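Local coordinates for dihydroorotase (Saccharomyces cerevisiae S288C, PDB 6L0A), which catalyses the zinc-dependent, reversible interconversion of N-carbamoyl-L-aspartate and dihydroorotate, the third step of de novo pyrimidine biosynthesis, at residues R31-S36 against S358-E362; V112-D116 against G138-S142. All blocks are in the same frame, centred on the assembly; numbering follows the deposited sequence.

Interaction 1 (R31-S36 against S358-E362)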
loop_
_atom_site.group_PDB
_atom_site.type_symbol
_atom_site.label_atom_id
_atom_site.label_comp_id
_atom_site.label_asym_id
_atom_site.label_seq_id
_atom_site.Cartn_x
_atom_site.Cartn_y
_atom_site.Cartn_z
ATOM N N ARG C 31 -30.749 0.102 3.263
ATOM C CA ARG C 31 -31.866 -0.155 2.355
ATOM C C ARG C 31 -31.599 0.399 0.960
ATOM O O ARG C 31 -31.862 -0.278 -0.040
ATOM C CB ARG C 31 -33.159 0.435 2.922
ATOM C CG ARG C 31 -34.410 -0.130 2.226
ATOM C CD ARG C 31 -35.687 0.336 2.892
ATOM N NE ARG C 31 -36.804 0.355 1.951
ATOM C CZ ARG C 31 -37.683 -0.632 1.794
ATOM N NH1 ARG C 31 -37.604 -1.738 2.521
ATOM N NH2 ARG C 31 -38.660 -0.501 0.912
ATOM N N ASP C 32 -31.054 1.618 0.868
ATOM C CA ASP C 32 -30.854 2.243 -0.439
ATOM C C ASP C 32 -29.923 1.420 -1.315
ATOM O O ASP C 32 -30.113 1.345 -2.536
ATOM C CB ASP C 32 -30.316 3.664 -0.270
ATOM C CG ASP C 32 -31.312 4.589 0.401
ATOM O OD1 ASP C 32 -32.476 4.183 0.595
ATOM O OD2 ASP C 32 -30.927 5.722 0.741
ATOM N N GLY C 33 -28.906 0.795 -0.712
ATOM C CA GLY C 33 -28.013 -0.094 -1.419
ATOM C C GLY C 33 -28.548 -1.474 -1.720
ATOM O O GLY C 33 -27.843 -2.281 -2.332
ATOM N N GLY C 34 -29.777 -1.778 -1.317
ATOM C CA GLY C 34 -30.409 -3.023 -1.689
ATOM C C GLY C 34 -30.373 -4.116 -0.645
ATOM O O GLY C 34 -30.568 -5.280 -1.000
ATOM N N VAL C 35 -30.153 -3.781 0.625
ATOM C CA VAL C 35 -29.919 -4.762 1.686
ATOM C C VAL C 35 -31.086 -4.729 2.662
ATOM O O VAL C 35 -31.418 -3.672 3.212
ATOM C CB VAL C 35 -28.591 -4.479 2.417
ATOM C CG1 VAL C 35 -28.484 -5.319 3.677
ATOM C CG2 VAL C 35 -27.414 -4.725 1.471
ATOM N N SER C 36 -31.685 -5.897 2.901
ATOM C CA SER C 36 -32.797 -6.031 3.836
ATOM C C SER C 36 -32.335 -6.343 5.254
ATOM O O SER C 36 -32.898 -5.809 6.217
ATOM C CB SER C 36 -33.746 -7.136 3.353
ATOM O OG SER C 36 -34.710 -7.425 4.353
ATOM N N SER C 358 -29.229 -1.320 -11.122
ATOM C CA SER C 358 -29.788 -0.504 -10.055
ATOM C C SER C 358 -30.647 -1.413 -9.184
ATOM O O SER C 358 -30.921 -2.560 -9.544
ATOM C CB SER C 358 -30.612 0.669 -10.609
ATOM O OG SER C 358 -29.891 1.370 -11.614
ATOM N N VAL C 359 -31.076 -0.911 -8.030
ATOM C CA VAL C 359 -31.854 -1.726 -7.099
ATOM C C VAL C 359 -33.039 -0.917 -6.589
ATOM O O VAL C 359 -32.924 0.284 -6.324
ATOM C CB VAL C 359 -30.988 -2.260 -5.928
ATOM C CG1 VAL C 359 -30.508 -1.130 -5.032
ATOM C CG2 VAL C 359 -31.758 -3.308 -5.116
ATOM N N ARG C 360 -34.189 -1.584 -6.483
ATOM C CA ARG C 360 -35.405 -1.024 -5.913
ATOM C C ARG C 360 -36.075 -2.106 -5.074
ATOM O O ARG C 360 -35.643 -3.265 -5.060
ATOM C CB ARG C 360 -36.352 -0.512 -7.007
ATOM C CG ARG C 360 -36.939 -1.619 -7.869
ATOM C CD ARG C 360 -38.128 -1.120 -8.692
ATOM N NE ARG C 360 -38.936 -2.230 -9.191
ATOM C CZ ARG C 360 -38.759 -2.803 -10.376
ATOM N NH1 ARG C 360 -37.808 -2.362 -11.186
ATOM N NH2 ARG C 360 -39.530 -3.816 -10.755
ATOM N N TRP C 361 -37.159 -1.731 -4.394
ATOM C CA TRP C 361 -37.842 -2.599 -3.443
ATOM C C TRP C 361 -39.281 -2.851 -3.873
ATOM O O TRP C 361 -39.972 -1.935 -4.331
ATOM C CB TRP C 361 -37.835 -1.982 -2.049
ATOM C CG TRP C 361 -36.467 -1.923 -1.473
ATOM C CD1 TRP C 361 -35.603 -0.874 -1.525
ATOM C CD2 TRP C 361 -35.792 -2.970 -0.774
ATOM N NE1 TRP C 361 -34.423 -1.201 -0.900
ATOM C CE2 TRP C 361 -34.512 -2.485 -0.431
ATOM C CE3 TRP C 361 -36.144 -4.273 -0.406
ATOM C CZ2 TRP C 361 -33.588 -3.253 0.277
ATOM C CZ3 TRP C 361 -35.223 -5.039 0.287
ATOM C CH2 TRP C 361 -33.957 -4.526 0.618
ATOM N N GLU C 362 -39.736 -4.094 -3.703
ATOM C CA GLU C 362 -41.123 -4.418 -3.992
ATOM C C GLU C 362 -41.774 -5.143 -2.822
ATOM O O GLU C 362 -41.163 -6.031 -2.213
ATOM C CB GLU C 362 -41.228 -5.275 -5.254
ATOM C CG GLU C 362 -41.280 -4.444 -6.514
ATOM C CD GLU C 362 -41.922 -5.190 -7.658
ATOM O OE1 GLU C 362 -42.871 -5.958 -7.397
ATOM O OE2 GLU C 362 -41.474 -5.011 -8.810
HETATM O O HOH W 1 -32.149 1.942 -4.047
#

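Interaction 2 (V112-D116 against G138-S142)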
loop_
_atom_site.group_PDB
_atom_site.type_symbol
_atom_site.label_atom_id
_atom_site.label_comp_id
_atom_site.label_asym_id
_atom_site.label_seq_id
_atom_site.Cartn_x
_atom_site.Cartn_y
_atom_site.Cartn_z
ATOM N N VAL C 112 -7.891 -8.640 20.814
ATOM C CA VAL C 112 -7.251 -9.819 21.389
ATOM C C VAL C 112 -5.868 -10.050 20.780
ATOM O O VAL C 112 -5.495 -9.469 19.760
ATOM C CB VAL C 112 -8.110 -11.089 21.226
ATOM C CG1 VAL C 112 -9.541 -10.827 21.640
ATOM C CG2 VAL C 112 -8.018 -11.588 19.792
ATOM N N ASP C 113 -5.110 -10.938 21.426
ATOM C CA ASP C 113 -3.903 -11.513 20.852
ATOM C C ASP C 113 -4.261 -12.877 20.282
ATOM O O ASP C 113 -4.475 -13.819 21.059
ATOM C CB ASP C 113 -2.812 -11.645 21.916
ATOM C CG ASP C 113 -1.572 -12.381 21.415
ATOM O OD1 ASP C 113 -1.441 -12.606 20.188
ATOM O OD2 ASP C 113 -0.711 -12.720 22.259
ATOM N N PRO C 114 -4.345 -13.040 18.955
ATOM C CA PRO C 114 -4.756 -14.336 18.393
ATOM C C PRO C 114 -3.725 -15.438 18.556
ATOM O O PRO C 114 -3.965 -16.558 18.082
ATOM C CB PRO C 114 -4.979 -14.019 16.907
ATOM C CG PRO C 114 -4.095 -12.845 16.644
ATOM C CD PRO C 114 -4.067 -12.039 17.911
ATOM N N ASN C 115 -2.581 -15.160 19.186
ATOM C CA ASN C 115 -1.620 -16.219 19.476
ATOM C C ASN C 115 -1.964 -16.967 20.752
ATOM O O ASN C 115 -1.511 -18.105 20.932
ATOM C CB ASN C 115 -0.201 -15.653 19.591
ATOM C CG ASN C 115 0.360 -15.229 18.261
ATOM O OD1 ASN C 115 0.100 -15.852 17.230
ATOM N ND2 ASN C 115 1.134 -14.154 18.271
ATOM N N ASP C 116 -2.744 -16.343 21.643
ATOM C CA ASP C 116 -3.224 -16.959 22.876
ATOM C C ASP C 116 -4.722 -16.644 22.990
ATOM O O ASP C 116 -5.128 -15.670 23.636
ATOM C CB ASP C 116 -2.428 -16.461 24.080
ATOM C CG ASP C 116 -2.549 -17.381 25.284
ATOM O OD1 ASP C 116 -3.690 -17.769 25.622
ATOM O OD2 ASP C 116 -1.507 -17.709 25.893
ATOM N N GLY C 138 -9.606 -12.327 10.676
ATOM C CA GLY C 138 -8.504 -13.261 10.717
ATOM C C GLY C 138 -7.178 -12.716 10.223
ATOM O O GLY C 138 -6.745 -13.050 9.117
ATOM N N GLU C 139 -6.521 -11.882 11.031
ATOM C CA GLU C 139 -5.175 -11.405 10.738
ATOM C C GLU C 139 -4.342 -11.461 12.008
ATOM O O GLU C 139 -4.806 -11.025 13.064
ATOM C CB GLU C 139 -5.190 -9.961 10.223
ATOM C CG GLU C 139 -5.716 -9.780 8.806
ATOM C CD GLU C 139 -5.396 -8.404 8.269
ATOM O OE1 GLU C 139 -6.170 -7.461 8.516
ATOM O OE2 GLU C 139 -4.357 -8.268 7.597
ATOM N N LYS C 140 -3.116 -11.967 11.901
ATOM C CA LYS C 140 -2.205 -11.859 13.026
ATOM C C LYS C 140 -1.561 -10.469 13.042
ATOM O O LYS C 140 -1.236 -9.928 11.981
ATOM C CB LYS C 140 -1.124 -12.933 12.943
ATOM C CG LYS C 140 -1.594 -14.336 13.298
ATOM C CD LYS C 140 -0.513 -15.078 14.095
ATOM C CE LYS C 140 -0.936 -16.501 14.401
ATOM N NZ LYS C 140 -2.309 -16.506 14.948
ATOM N N PRO C 141 -1.403 -9.858 14.221
ATOM C CA PRO C 141 -0.661 -8.594 14.314
ATOM C C PRO C 141 0.747 -8.723 13.757
ATOM O O PRO C 141 1.372 -9.790 13.791
ATOM C CB PRO C 141 -0.647 -8.300 15.823
ATOM C CG PRO C 141 -1.871 -8.994 16.345
ATOM C CD PRO C 141 -1.980 -10.258 15.519
ATOM N N SER C 142 1.236 -7.623 13.203
ATOM C CA SER C 142 2.529 -7.649 12.541
ATOM C C SER C 142 3.635 -7.876 13.565
ATOM O O SER C 142 3.568 -7.375 14.699
ATOM C CB SER C 142 2.753 -6.352 11.779
ATOM O OG SER C 142 1.900 -6.285 10.644
#

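Interaction 1 (R31-S36 against S358-E362)
Val-359 and Trp-361, on the same face of strand 354-362, point toward the C-terminal end of helix 20-32, where the chain turns out of the helix through a Schellman motif. Val-359 makes the first contact, its CG1 3.5 Å from Asp-32 O and its CG2 3.7 Å from Gly-34 CA, while its carbonyl O receives a hydrogen bond (2.9 Å) from a water that also donates to Asp-32 O (2.6 Å), so that two backbone acceptors are joined without direct contact. Gly-34, at positive phi, has its CA nearest that of Val-359 (5.7 Å); a CB here would collide with Val-359 CG2 as well as with the preceding carbonyl. Arg-360 alternates to the other face, where its NH2 forms a salt bridge with Glu-362 OE2 (3.0 Å) and another with Glu-4. Trp-361 then points back and buries more surface than any other residue here (142 Å²). Trp-361 NE1 donates to Arg-31 O at 2.9 Å, an acceptor shared with Gly-34 N, also 2.9 Å away in the helix-ending turn. The Arg-31 guanidinium lies flat over the indole in a stacked cation-pi arrangement, with CZ 3.9 Å from the centroid of the five-membered ring of Trp-361; a salt bridge to Asp-323 holds the same guanidinium. The far edge of the indole reaches the departing backbone, with CH2 of Trp-361 3.5 Å from Ser-36 N. Strand 354-362 pairs antiparallel with strand 324-328 in a small sheet, which this contact joins to the TIM barrel of the metallo-dependent hydrolases, at the turn leading into barrel strand 37-40.

Interaction 2 (V112-D116 against G138-S142)
Apolar contact between two prolines forms the centre of this loop-to-loop meeting: Pro-114 CG comes within 3.5 Å of Pro-141 CD, and both CA-to-CB bonds point across the gap. The end of Lys-140 approaches two oxygens, CE 3.1 Å from Asn-115 OD1 and NZ 3.5 Å from Pro-114 O, an electrostatic proximity without a hydrogen bond. Polar bonds instead shape segment 112-116 from within. Asp-113 to Asp-116 form a type I beta turn, closed by Asp-116 N to Asp-113 O at 3.1 Å, and Asp-113 OD1 accepts from Asn-115 N at 3.0 Å in an Asx turn, which presents Pro-114 and Asn-115 to the other loop. On the partner segment, Glu-139 points away and hydrogen-bonds the zinc ligand His-137. Segment 112-116 precedes helix 121-130, while 138-142 is the loop after strand 133-136, just beyond His-137, in the TIM barrel of this superfamily; helix 156-170 packs against both through Phe-160 on Pro-114 and Ala-163 on Lys-140.

Overall arrangement
Interactions 1 and 2 lie on opposite sides of the chain's centre, with their centres 36 Å apart and about 21 Å between nearest atoms, and they share no helix or strand. Both are only partly buried. Interaction 1 ties a distant C-terminal strand to an early helix end, and in sequence it encloses interaction 2, whose loops are separated by just 21 residues, including helix 121-130 and strand 133-136. Their chemistry differs accordingly: 31-36 and 358-362 are joined by a direct hydrogen bond, a cation-pi stack and a water bridge, whereas 112-116 and 138-142 meet through a proline-proline apolar contact and a lysine's approach to two oxygens, without a hydrogen bond, next to a zinc-binding histidine.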